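PDB 1VL6: malate oxidoreductase from Thermotoga maritima, which probably catalyses the NAD-dependent oxidative decarboxylation of malate to pyruvate and carbon dioxide, as malic enzymes do. Local coordinates for residues 285-290 against 309-314; 226-231 against 242-247; 169-174 against 205-210; 188-193 against 214-219. One frame throughout, in Å; residues are numbered along the deposited sequence.

Contact 1. Residues 285-290 against 309-314; sequences SRKPVI and GAFIVA
Val289 pairs with Ile312 and Ile290 with Val313 as two parallel beta bridges, each with CA atoms 4.9 Å apart. Ile290 is gripped at both ends. Ile290 N donates to Ile312 O at 2.9 Å, and Ile290 O accepts from Ala314 N at 2.8 Å. Upstream of the bridges, Phe311 N donates to Pro288 O at 2.8 Å. These bonds join strands 289-292 and 312-315, the last two strands of the NAD-binding sheet. Helix 302-307 links them as a beta-alpha-beta unit and ends at Gly309 in a Schellman motif. On one face of the sheet Val289 and Ile312 stand next to each other, with Val289 CG2 4.1 Å from Ile312 CB. Helix 166-186 covers this face. On the other face Ile290 CG1 meets Ala310 CB. Before the strands begin, Lys287 CE lies over one face of the Phe311 ring, 4.3 Å from its centroid, a CH-pi contact. Phe311 CG is anti to the backbone N (chi1 171°), which turns the ring toward Lys287. Ile312 CG1 lies over the opposite ring face, near the rim.

Contact 2. Residues 226-231 against 242-247; sequences GILNEN and LEIARI
Glu230 and Arg246 form the polar part of this contact, a salt bridge between the loop after strand 226-227 and the segment 242-247. Arg246 NE donates to Glu230 OE2 at 3.0 Å. The bond is weak, with an N-H...O angle of 141°. OE2 meets the guanidinium at its edge, near its plane. The carboxylate plane is turned 75° from the guanidinium plane, so the two groups do not form a flat two-bond pair. Glu230 OE1 still comes within 3.3 Å of Arg246 NH2. The extended Arg246 chain and the bend of Glu230 at chi2 (-144°) bring NE and OE2 together.

Apolar contacts make up the rest. Glu230 CG packs against Leu242 CD1 at 3.6 Å. Leu242 CG also lies over one face of the Arg246 guanidinium, near its rim. Deeper in, the small Ala245 CB fits against the loop backbone. Ala245 CB lies 3.7 Å from Glu230 N and 4.0 Å from Leu228 CB. Leu228 CD2 reaches Ile244 CB at 4.2 Å, and Ile244 packs on helix 202-214 and strand 218-223.

Asn229 has polar ties of its own. Its OD1 accepts a weak bond from Asn231 N, and its ND2 donates to Leu253 O.

The apolar part, with buried Leu228 and Ile244 around Ala245, is thus separate from the salt bridge. The salt bridge lies between exposed residues, where solvent would probably screen it, and its bent, twisted geometry suggests a modest tie.

Contact 3. Residues 169-174 against 205-210; sequences QGTAVV and YNIVKF
Phe210 has chi1 at -89° and chi2 at 68°, and these torsions lay one face of its ring over Ala172. Ala172 CB sits 3.5 Å above the ring plane, offset toward the rim on the CD1-CE1 side. Ala172 CB is 3.8 Å from the Phe210 ring centroid, a CH-pi contact. The distance from Ala172 CB to Phe210 CD1 is 3.5 Å. Ile207 CG1 is anti to the carbonyl carbon, which carries it to Ala172 CA at 4.1 Å. Its CD1 continues to Thr171 CG2. Val173 CG2 touches the same ring at Phe210 CE2, 4.1 Å away, and approaches it obliquely. Asn206 adds its CB, 3.9 Å from Ala172 CB. The amide of Asn206 points to other partners: its ND2 bonds Ala202 O and Gln168 OE1.

The small Ala172 side chain probably lets the helices come close. The axes of segments 169-174 and 205-210 approach to 8.5 Å and cross at -43°, with Ala172 and Ile207 nearest in the backbone.

Gly199, Gly201 and Gly204, around the start of helix 202-214, are consistent with the Rossmann dinucleotide-binding motif, and Ile207 touches them. Helix 166-186 precedes the first strand of the same domain, 194-198. Beyond the contact, helix 346-358 packs on Val173 and Phe210. Tyr205 and Val208 meet Ile244 of helix 239-246.

Contact 4. Residues 188-193 against 214-219; sequences KKIEEV and LGVKNV
In the NAD-binding domain, Ile190, in the loop from helix 166-186 to strand 194-198, packs on Val216, in the turn after helix 202-214. Ile190 carries the contact. Ile190 CG1 lies 3.5 Å from Val216 CG2, and the two side chains cross at about a right angle. Ile190 CG1 is anti to the backbone N (chi1 -167°), which sends CD1 on toward the helix end. There Ile190 CD1 lies 3.8 Å from Leu214 O and 4.2 Å from Leu214 CB. Phe179 and Leu183 of helix 166-186 also touch Ile190, so the side chain is packed between that helix and the turn.

Gly215 ends helix 202-214 with a positive phi in a Schellman motif. The chain then enters strand 218-223, which completes a beta-alpha-beta crossover: strand 194-198, helix 202-214, strand 218-223. Both strands run parallel in the Rossmann-type sheet. The contact therefore lies where this crossover returns to the sheet, beside the loop that feeds its first strand.

The remaining contacts mostly involve backbone atoms. Ile190 O receives a CA-H...O contact from Val216 CA at 3.5 Å, almost straight at 172°. Glu191 CA packs on Gly215 O at 3.6 Å, and the aliphatic start of Lys217 lies beside Glu191, with Lys217 CB 4.0 Å from Glu191 O. Asn218 CB comes 3.7 Å from Val193 O. The Asn218 backbone bonds that of Val195 in the neighbouring strand. Val193 itself packs on Leu183, the same leucine that touches Ile190.

How the contacts relate
All four contacts lie in the NAD-binding domain. Contacts 1, 2 and 4 reach the same sheet. Contact 1 joins its strands at one edge, and contact 2 lies by strand 226-227 at the other, with centres 25 Å apart. Contact 4 touches contact 1 through Lys188 NZ, 2.7 Å from Arg286 O, a probable hydrogen bond. Contact 3 packs the helices flanking the first strand and includes Ile207, which touches the glycine-rich turn that probably receives the dinucleotide. It meets contact 2 through a salt bridge, Glu243 OE2 to Lys209 NZ at 3.1 Å. It meets contact 4 where Val208 CG1 packs on Val219 CG1, 4.1 Å away.

Contact 1. Residues 285-290 against 309-314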
loop_
_atom_site.group_PDB
_atom_site.type_symbol
_atom_site.label_atom_id
_atom_site.label_comp_id
_atom_site.label_asym_id
_atom_site.label_seq_id
_atom_site.Cartn_x
_atom_site.Cartn_y
_atom_site.Cartn_z
ATOM N N SER A 285 0.144 -25.310 47.258
ATOM C CA SER A 285 -1.180 -25.818 47.625
ATOM C C SER A 285 -1.751 -26.729 46.554
ATOM O O SER A 285 -1.153 -26.930 45.507
ATOM C CB SER A 285 -2.132 -24.656 47.867
ATOM O OG SER A 285 -2.357 -23.954 46.618
ATOM N N ARG A 286 -2.945 -27.241 46.804
ATOM C CA ARG A 286 -3.653 -28.044 45.799
ATOM C C ARG A 286 -4.034 -27.175 44.590
ATOM O O ARG A 286 -4.247 -25.970 44.715
ATOM C CB ARG A 286 -4.881 -28.762 46.377
ATOM C CG ARG A 286 -4.529 -29.993 47.336
ATOM N N LYS A 287 -4.081 -27.825 43.425
ATOM C CA LYS A 287 -4.371 -27.209 42.138
ATOM C C LYS A 287 -3.550 -25.951 41.866
ATOM O O LYS A 287 -4.069 -24.908 41.518
ATOM C CB LYS A 287 -5.866 -26.980 41.996
ATOM C CG LYS A 287 -6.647 -28.308 41.720
ATOM C CD LYS A 287 -8.161 -28.071 41.477
ATOM C CE LYS A 287 -8.804 -29.101 40.497
ATOM N NZ LYS A 287 -10.034 -28.529 39.769
ATOM N N PRO A 288 -2.236 -26.059 42.024
ATOM C CA PRO A 288 -1.345 -24.938 41.832
ATOM C C PRO A 288 -1.252 -24.471 40.393
ATOM O O PRO A 288 -1.338 -25.276 39.447
ATOM C CB PRO A 288 -0.010 -25.506 42.262
ATOM C CG PRO A 288 -0.119 -26.957 42.008
ATOM C CD PRO A 288 -1.497 -27.271 42.419
ATOM N N VAL A 289 -1.054 -23.168 40.244
ATOM C CA VAL A 289 -1.005 -22.524 38.976
ATOM C C VAL A 289 0.356 -21.909 38.823
ATOM O O VAL A 289 0.855 -21.255 39.777
ATOM C CB VAL A 289 -2.065 -21.426 38.869
ATOM C CG1 VAL A 289 -1.881 -20.611 37.556
ATOM C CG2 VAL A 289 -3.401 -22.047 38.871
ATOM N N ILE A 290 0.949 -22.138 37.643
ATOM C CA ILE A 290 2.339 -21.783 37.334
ATOM C C ILE A 290 2.345 -20.981 36.023
ATOM O O ILE A 290 2.077 -21.555 34.932
ATOM C CB ILE A 290 3.179 -23.057 37.095
ATOM C CG1 ILE A 290 3.151 -23.996 38.295
ATOM C CG2 ILE A 290 4.639 -22.719 36.695
ATOM C CD1 ILE A 290 3.795 -23.501 39.473
ATOM N N GLY A 309 2.514 -32.055 38.854
ATOM C CA GLY A 309 1.258 -31.802 39.498
ATOM C C GLY A 309 0.591 -30.455 39.213
ATOM O O GLY A 309 -0.468 -30.155 39.770
ATOM N N ALA A 310 1.165 -29.634 38.347
ATOM C CA ALA A 310 0.582 -28.323 38.082
ATOM C C ALA A 310 -0.826 -28.456 37.536
ATOM O O ALA A 310 -1.073 -29.247 36.657
ATOM C CB ALA A 310 1.447 -27.530 37.088
ATOM N N PHE A 311 -1.759 -27.668 38.046
ATOM C CA PHE A 311 -3.154 -27.680 37.510
ATOM C C PHE A 311 -3.253 -26.863 36.260
ATOM O O PHE A 311 -3.994 -27.226 35.386
ATOM C CB PHE A 311 -4.106 -27.086 38.535
ATOM C CG PHE A 311 -5.483 -26.850 38.047
ATOM C CD1 PHE A 311 -6.226 -27.879 37.504
ATOM C CD2 PHE A 311 -6.083 -25.597 38.222
ATOM C CE1 PHE A 311 -7.535 -27.659 37.075
ATOM C CE2 PHE A 311 -7.372 -25.374 37.841
ATOM C CZ PHE A 311 -8.109 -26.413 37.258
ATOM N N ILE A 312 -2.541 -25.734 36.189
ATOM C CA ILE A 312 -2.525 -24.858 34.977
ATOM C C ILE A 312 -1.121 -24.293 34.782
ATOM O O ILE A 312 -0.465 -23.825 35.754
ATOM C CB ILE A 312 -3.483 -23.676 35.122
ATOM C CG1 ILE A 312 -4.923 -24.129 34.998
ATOM C CG2 ILE A 312 -3.192 -22.601 34.062
ATOM C CD1 ILE A 312 -5.938 -23.089 35.513
ATOM N N VAL A 313 -0.676 -24.311 33.534
ATOM C CA VAL A 313 0.650 -23.836 33.237
ATOM C C VAL A 313 0.545 -22.838 32.085
ATOM O O VAL A 313 -0.169 -23.059 31.079
ATOM C CB VAL A 313 1.561 -25.020 32.855
ATOM C CG1 VAL A 313 2.931 -24.538 32.469
ATOM C CG2 VAL A 313 1.648 -25.979 33.975
ATOM N N ALA A 314 1.245 -21.731 32.239
ATOM C CA ALA A 314 1.265 -20.724 31.209
ATOM C C ALA A 314 2.684 -20.257 31.001
ATOM O O ALA A 314 3.473 -20.258 31.932
ATOM C CB ALA A 314 0.363 -19.533 31.607
#

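Contact 2. Residues 226-231 against 242-247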
loop_
_atom_site.group_PDB
_atom_site.type_symbol
_atom_site.label_atom_id
_atom_site.label_comp_id
_atom_site.label_asym_id
_atom_site.label_seq_id
_atom_site.Cartn_x
_atom_site.Cartn_y
_atom_site.Cartn_z
ATOM N N GLY A 226 16.349 -13.170 47.211
ATOM C CA GLY A 226 15.288 -13.720 48.059
ATOM C C GLY A 226 13.982 -12.927 48.114
ATOM O O GLY A 226 13.733 -12.014 47.311
ATOM N N ILE A 227 13.124 -13.338 49.042
ATOM C CA ILE A 227 11.855 -12.668 49.292
ATOM C C ILE A 227 12.071 -11.215 49.746
ATOM O O ILE A 227 12.896 -10.948 50.638
ATOM C CB ILE A 227 11.062 -13.385 50.415
ATOM C CG1 ILE A 227 10.594 -14.778 49.982
ATOM C CG2 ILE A 227 9.823 -12.571 50.781
ATOM C CD1 ILE A 227 10.068 -15.664 51.154
ATOM N N LEU A 228 11.305 -10.297 49.157
ATOM C CA LEU A 228 11.413 -8.874 49.493
ATOM C C LEU A 228 10.729 -8.581 50.810
ATOM O O LEU A 228 9.523 -8.811 50.983
ATOM C CB LEU A 228 10.833 -7.956 48.410
ATOM C CG LEU A 228 11.719 -7.729 47.201
ATOM C CD1 LEU A 228 11.954 -9.035 46.427
ATOM C CD2 LEU A 228 11.069 -6.705 46.312
ATOM N N ASN A 229 11.526 -8.091 51.743
ATOM C CA ASN A 229 11.110 -7.920 53.098
ATOM C C ASN A 229 11.945 -6.748 53.680
ATOM O O ASN A 229 13.172 -6.894 53.857
ATOM C CB ASN A 229 11.395 -9.269 53.773
ATOM C CG ASN A 229 10.989 -9.319 55.214
ATOM O OD1 ASN A 229 11.303 -8.420 56.013
ATOM N ND2 ASN A 229 10.321 -10.404 55.582
ATOM N N GLU A 230 11.309 -5.598 53.961
ATOM C CA GLU A 230 12.067 -4.459 54.572
ATOM C C GLU A 230 13.076 -4.857 55.647
ATOM O O GLU A 230 14.156 -4.257 55.735
ATOM C CB GLU A 230 11.203 -3.397 55.260
ATOM C CG GLU A 230 10.977 -2.160 54.424
ATOM C CD GLU A 230 10.947 -0.892 55.233
ATOM O OE1 GLU A 230 12.008 -0.317 55.491
ATOM O OE2 GLU A 230 9.849 -0.452 55.580
ATOM N N ASN A 231 12.707 -5.831 56.492
ATOM C CA ASN A 231 13.582 -6.290 57.611
ATOM C C ASN A 231 14.869 -6.985 57.168
ATOM O O ASN A 231 15.774 -7.121 57.985
ATOM C CB ASN A 231 12.922 -7.355 58.521
ATOM C CG ASN A 231 11.657 -6.882 59.189
ATOM O OD1 ASN A 231 10.585 -7.480 58.982
ATOM N ND2 ASN A 231 11.754 -5.820 60.007
ATOM N N LEU A 242 12.109 -1.791 47.593
ATOM C CA LEU A 242 11.683 -1.348 48.915
ATOM C C LEU A 242 10.185 -0.993 48.859
ATOM O O LEU A 242 9.403 -1.375 49.728
ATOM C CB LEU A 242 12.517 -0.169 49.369
ATOM C CG LEU A 242 12.500 0.227 50.833
ATOM C CD1 LEU A 242 13.069 -0.837 51.756
ATOM C CD2 LEU A 242 13.330 1.497 50.978
ATOM N N GLU A 243 9.771 -0.272 47.829
ATOM C CA GLU A 243 8.374 0.102 47.736
ATOM C C GLU A 243 7.495 -1.159 47.736
ATOM O O GLU A 243 6.477 -1.234 48.465
ATOM C CB GLU A 243 8.133 0.886 46.466
ATOM C CG GLU A 243 6.780 1.559 46.408
ATOM C CD GLU A 243 6.387 1.961 44.994
ATOM O OE1 GLU A 243 7.271 2.098 44.122
ATOM O OE2 GLU A 243 5.183 2.117 44.747
ATOM N N ILE A 244 7.904 -2.162 46.953
ATOM C CA ILE A 244 7.163 -3.413 46.877
ATOM C C ILE A 244 7.124 -4.176 48.185
ATOM O O ILE A 244 6.068 -4.714 48.606
ATOM C CB ILE A 244 7.714 -4.318 45.790
ATOM C CG1 ILE A 244 7.558 -3.640 44.417
ATOM C CG2 ILE A 244 6.969 -5.676 45.792
ATOM C CD1 ILE A 244 6.143 -3.325 44.014
ATOM N N ALA A 245 8.266 -4.222 48.841
ATOM C CA ALA A 245 8.333 -4.922 50.113
ATOM C C ALA A 245 7.312 -4.323 51.088
ATOM O O ALA A 245 6.776 -5.011 51.957
ATOM C CB ALA A 245 9.736 -4.834 50.712
ATOM N N ARG A 246 7.074 -3.026 50.973
ATOM C CA ARG A 246 6.184 -2.368 51.923
ATOM C C ARG A 246 4.703 -2.632 51.693
ATOM O O ARG A 246 3.905 -2.462 52.588
ATOM C CB ARG A 246 6.418 -0.884 51.913
ATOM C CG ARG A 246 7.678 -0.561 52.605
ATOM C CD ARG A 246 8.224 0.754 52.206
ATOM N NE ARG A 246 9.124 1.202 53.246
ATOM C CZ ARG A 246 10.101 2.042 53.052
ATOM N NH1 ARG A 246 10.317 2.549 51.850
ATOM N NH2 ARG A 246 10.867 2.380 54.065
ATOM N N ILE A 247 4.334 -3.059 50.497
ATOM C CA ILE A 247 2.937 -3.334 50.241
ATOM C C ILE A 247 2.704 -4.803 50.032
ATOM O O ILE A 247 1.642 -5.173 49.554
ATOM C CB ILE A 247 2.410 -2.546 49.011
ATOM C CG1 ILE A 247 3.319 -2.788 47.780
ATOM C CG2 ILE A 247 2.253 -1.079 49.379
ATOM C CD1 ILE A 247 2.829 -2.163 46.502
#

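Contact 3. Residues 169-174 against 205-210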
loop_
_atom_site.group_PDB
_atom_site.type_symbol
_atom_site.label_atom_id
_atom_site.label_comp_id
_atom_site.label_asym_id
_atom_site.label_seq_id
_atom_site.Cartn_x
_atom_site.Cartn_y
_atom_site.Cartn_z
ATOM N N GLN A 169 3.100 -2.183 31.423
ATOM C CA GLN A 169 1.615 -2.082 31.492
ATOM C C GLN A 169 0.924 -3.195 30.702
ATOM O O GLN A 169 -0.092 -3.740 31.124
ATOM C CB GLN A 169 1.098 -0.676 31.057
ATOM C CG GLN A 169 1.708 0.460 31.911
ATOM C CD GLN A 169 1.629 1.826 31.277
ATOM O OE1 GLN A 169 2.160 2.027 30.192
ATOM N NE2 GLN A 169 0.929 2.765 31.929
ATOM N N GLY A 170 1.489 -3.539 29.567
ATOM C CA GLY A 170 0.962 -4.622 28.753
ATOM C C GLY A 170 1.107 -5.959 29.437
ATOM O O GLY A 170 0.145 -6.717 29.564
ATOM N N THR A 171 2.295 -6.260 29.915
ATOM C CA THR A 171 2.491 -7.520 30.592
ATOM C C THR A 171 1.597 -7.607 31.772
ATOM O O THR A 171 1.036 -8.659 32.033
ATOM C CB THR A 171 3.884 -7.652 31.096
ATOM O OG1 THR A 171 4.801 -7.507 30.023
ATOM C CG2 THR A 171 4.130 -9.085 31.628
ATOM N N ALA A 172 1.475 -6.516 32.526
ATOM C CA ALA A 172 0.613 -6.545 33.701
ATOM C C ALA A 172 -0.858 -6.790 33.316
ATOM O O ALA A 172 -1.560 -7.521 33.975
ATOM C CB ALA A 172 0.753 -5.258 34.483
ATOM N N VAL A 173 -1.310 -6.191 32.222
ATOM C CA VAL A 173 -2.706 -6.377 31.788
ATOM C C VAL A 173 -2.983 -7.834 31.423
ATOM O O VAL A 173 -3.937 -8.434 31.916
ATOM C CB VAL A 173 -3.052 -5.462 30.621
ATOM C CG1 VAL A 173 -4.362 -5.860 29.950
ATOM C CG2 VAL A 173 -3.148 -4.056 31.119
ATOM N N VAL A 174 -2.129 -8.406 30.597
ATOM C CA VAL A 174 -2.348 -9.754 30.159
ATOM C C VAL A 174 -2.155 -10.754 31.301
ATOM O O VAL A 174 -2.926 -11.697 31.434
ATOM C CB VAL A 174 -1.437 -10.101 28.985
ATOM C CG1 VAL A 174 -1.736 -11.471 28.479
ATOM C CG2 VAL A 174 -1.676 -9.148 27.873
ATOM N N TYR A 205 7.194 -5.655 39.076
ATOM C CA TYR A 205 6.747 -4.482 39.805
ATOM C C TYR A 205 5.274 -4.172 39.488
ATOM O O TYR A 205 4.455 -3.966 40.408
ATOM C CB TYR A 205 7.632 -3.293 39.392
ATOM C CG TYR A 205 7.310 -1.974 40.041
ATOM C CD1 TYR A 205 7.788 -1.675 41.309
ATOM C CD2 TYR A 205 6.551 -1.030 39.384
ATOM C CE1 TYR A 205 7.499 -0.495 41.919
ATOM C CE2 TYR A 205 6.266 0.191 39.986
ATOM C CZ TYR A 205 6.739 0.442 41.253
ATOM O OH TYR A 205 6.468 1.616 41.859
ATOM N N ASN A 206 4.939 -4.148 38.195
ATOM C CA ASN A 206 3.594 -3.770 37.813
ATOM C C ASN A 206 2.587 -4.878 38.069
ATOM O O ASN A 206 1.421 -4.602 38.460
ATOM C CB ASN A 206 3.529 -3.336 36.376
ATOM C CG ASN A 206 4.122 -1.973 36.163
ATOM O OD1 ASN A 206 3.413 -0.988 36.258
ATOM N ND2 ASN A 206 5.401 -1.904 35.804
ATOM N N ILE A 207 3.028 -6.117 37.859
ATOM C CA ILE A 207 2.171 -7.281 38.138
ATOM C C ILE A 207 1.775 -7.269 39.617
ATOM O O ILE A 207 0.610 -7.477 39.981
ATOM C CB ILE A 207 2.887 -8.599 37.793
ATOM C CG1 ILE A 207 2.939 -8.789 36.271
ATOM C CG2 ILE A 207 2.175 -9.765 38.423
ATOM C CD1 ILE A 207 4.082 -9.697 35.803
ATOM N N VAL A 208 2.740 -6.998 40.481
ATOM C CA VAL A 208 2.430 -6.938 41.908
ATOM C C VAL A 208 1.341 -5.908 42.168
ATOM O O VAL A 208 0.362 -6.185 42.844
ATOM C CB VAL A 208 3.677 -6.577 42.705
ATOM C CG1 VAL A 208 3.328 -6.278 44.195
ATOM C CG2 VAL A 208 4.700 -7.683 42.578
ATOM N N LYS A 209 1.516 -4.714 41.638
ATOM C CA LYS A 209 0.553 -3.643 41.879
ATOM C C LYS A 209 -0.850 -3.927 41.292
ATOM O O LYS A 209 -1.844 -3.583 41.897
ATOM C CB LYS A 209 1.099 -2.309 41.332
ATOM C CG LYS A 209 2.125 -1.675 42.232
ATOM C CD LYS A 209 2.571 -0.364 41.676
ATOM C CE LYS A 209 3.458 0.392 42.639
ATOM N NZ LYS A 209 3.779 1.675 41.997
ATOM N N PHE A 210 -0.926 -4.537 40.117
ATOM C CA PHE A 210 -2.226 -4.909 39.555
ATOM C C PHE A 210 -2.900 -5.940 40.405
ATOM O O PHE A 210 -4.099 -5.821 40.625
ATOM C CB PHE A 210 -2.125 -5.470 38.126
ATOM C CG PHE A 210 -2.198 -4.435 37.046
ATOM C CD1 PHE A 210 -1.185 -3.513 36.876
ATOM C CD2 PHE A 210 -3.277 -4.382 36.195
ATOM C CE1 PHE A 210 -1.251 -2.561 35.886
ATOM C CE2 PHE A 210 -3.328 -3.454 35.206
ATOM C CZ PHE A 210 -2.318 -2.537 35.052
#

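Contact 4. Residues 188-193 against 214-219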
loop_
_atom_site.group_PDB
_atom_site.type_symbol
_atom_site.label_atom_id
_atom_site.label_comp_id
_atom_site.label_asym_id
_atom_site.label_seq_id
_atom_site.Cartn_x
_atom_site.Cartn_y
_atom_site.Cartn_z
ATOM N N LYS A 188 -11.039 -20.715 43.911
ATOM C CA LYS A 188 -10.573 -20.105 45.140
ATOM C C LYS A 188 -10.943 -18.599 45.176
ATOM O O LYS A 188 -11.243 -17.996 44.138
ATOM C CB LYS A 188 -9.054 -20.237 45.217
ATOM C CG LYS A 188 -8.556 -21.636 45.399
ATOM C CD LYS A 188 -7.071 -21.773 45.210
ATOM C CE LYS A 188 -6.595 -23.238 45.492
ATOM N NZ LYS A 188 -5.113 -23.399 45.134
ATOM N N LYS A 189 -10.916 -17.997 46.370
ATOM C CA LYS A 189 -11.292 -16.564 46.563
ATOM C C LYS A 189 -10.061 -15.665 46.451
ATOM O O LYS A 189 -9.039 -15.947 47.038
ATOM C CB LYS A 189 -11.957 -16.322 47.923
ATOM C CG LYS A 189 -13.118 -17.246 48.222
ATOM C CD LYS A 189 -13.799 -16.909 49.563
ATOM C CE LYS A 189 -15.312 -17.166 49.486
ATOM N NZ LYS A 189 -16.011 -16.866 50.767
ATOM N N ILE A 190 -10.168 -14.573 45.728
ATOM C CA ILE A 190 -9.007 -13.741 45.442
ATOM C C ILE A 190 -8.360 -13.129 46.686
ATOM O O ILE A 190 -7.160 -13.003 46.763
ATOM C CB ILE A 190 -9.367 -12.621 44.418
ATOM C CG1 ILE A 190 -8.096 -11.960 43.883
ATOM C CG2 ILE A 190 -10.235 -11.589 45.067
ATOM C CD1 ILE A 190 -8.315 -11.149 42.651
ATOM N N GLU A 191 -9.179 -12.746 47.646
ATOM C CA GLU A 191 -8.665 -12.235 48.905
ATOM C C GLU A 191 -8.006 -13.352 49.771
ATOM O O GLU A 191 -7.427 -13.035 50.801
ATOM C CB GLU A 191 -9.736 -11.470 49.689
ATOM C CG GLU A 191 -10.840 -12.310 50.320
ATOM C CD GLU A 191 -11.987 -12.715 49.396
ATOM O OE1 GLU A 191 -11.971 -12.429 48.159
ATOM O OE2 GLU A 191 -12.932 -13.334 49.950
ATOM N N GLU A 192 -8.079 -14.623 49.362
ATOM C CA GLU A 192 -7.478 -15.700 50.177
ATOM C C GLU A 192 -6.262 -16.379 49.587
ATOM O O GLU A 192 -5.547 -17.007 50.309
ATOM C CB GLU A 192 -8.493 -16.763 50.529
ATOM C CG GLU A 192 -9.737 -16.180 51.201
ATOM C CD GLU A 192 -10.687 -17.238 51.667
ATOM O OE1 GLU A 192 -10.568 -18.390 51.196
ATOM O OE2 GLU A 192 -11.547 -16.912 52.506
ATOM N N VAL A 193 -5.970 -16.196 48.309
ATOM C CA VAL A 193 -4.836 -16.887 47.695
ATOM C C VAL A 193 -3.480 -16.255 47.961
ATOM O O VAL A 193 -3.380 -15.021 48.038
ATOM C CB VAL A 193 -4.976 -17.033 46.150
ATOM C CG1 VAL A 193 -6.054 -17.993 45.849
ATOM C CG2 VAL A 193 -5.243 -15.707 45.501
ATOM N N LEU A 214 -6.469 -5.582 42.177
ATOM C CA LEU A 214 -7.538 -6.507 41.850
ATOM C C LEU A 214 -8.159 -7.154 43.088
ATOM O O LEU A 214 -9.335 -7.512 43.068
ATOM C CB LEU A 214 -7.103 -7.556 40.827
ATOM C CG LEU A 214 -7.035 -7.036 39.375
ATOM C CD1 LEU A 214 -6.411 -8.069 38.483
ATOM C CD2 LEU A 214 -8.403 -6.650 38.866
ATOM N N GLY A 215 -7.404 -7.228 44.176
ATOM C CA GLY A 215 -7.928 -7.711 45.438
ATOM C C GLY A 215 -7.116 -8.758 46.170
ATOM O O GLY A 215 -7.521 -9.204 47.257
ATOM N N VAL A 216 -5.990 -9.165 45.583
ATOM C CA VAL A 216 -5.143 -10.148 46.187
ATOM C C VAL A 216 -4.526 -9.525 47.438
ATOM O O VAL A 216 -4.148 -8.374 47.407
ATOM C CB VAL A 216 -4.058 -10.605 45.180
ATOM C CG1 VAL A 216 -3.162 -11.624 45.778
ATOM C CG2 VAL A 216 -4.688 -11.167 43.955
ATOM N N LYS A 217 -4.442 -10.281 48.525
ATOM C CA LYS A 217 -3.944 -9.743 49.758
ATOM C C LYS A 217 -2.610 -10.337 50.084
ATOM O O LYS A 217 -1.728 -9.629 50.513
ATOM C CB LYS A 217 -5.004 -9.842 50.886
ATOM C CG LYS A 217 -6.275 -8.959 50.552
ATOM C CD LYS A 217 -6.919 -8.213 51.711
ATOM C CE LYS A 217 -7.972 -7.181 51.215
ATOM N NZ LYS A 217 -7.493 -6.179 50.145
ATOM N N ASN A 218 -2.410 -11.612 49.833
ATOM C CA ASN A 218 -1.129 -12.217 50.078
ATOM C C ASN A 218 -0.248 -12.349 48.824
ATOM O O ASN A 218 -0.093 -13.413 48.255
ATOM C CB ASN A 218 -1.327 -13.559 50.751
ATOM C CG ASN A 218 -0.055 -14.059 51.350
ATOM O OD1 ASN A 218 0.986 -13.386 51.257
ATOM N ND2 ASN A 218 -0.111 -15.229 51.972
ATOM N N VAL A 219 0.344 -11.247 48.416
ATOM C CA VAL A 219 1.311 -11.270 47.325
ATOM C C VAL A 219 2.696 -11.334 47.935
ATOM O O VAL A 219 3.017 -10.566 48.829
ATOM C CB VAL A 219 1.249 -10.023 46.466
ATOM C CG1 VAL A 219 2.272 -10.093 45.344
ATOM C CG2 VAL A 219 -0.159 -9.820 45.887
#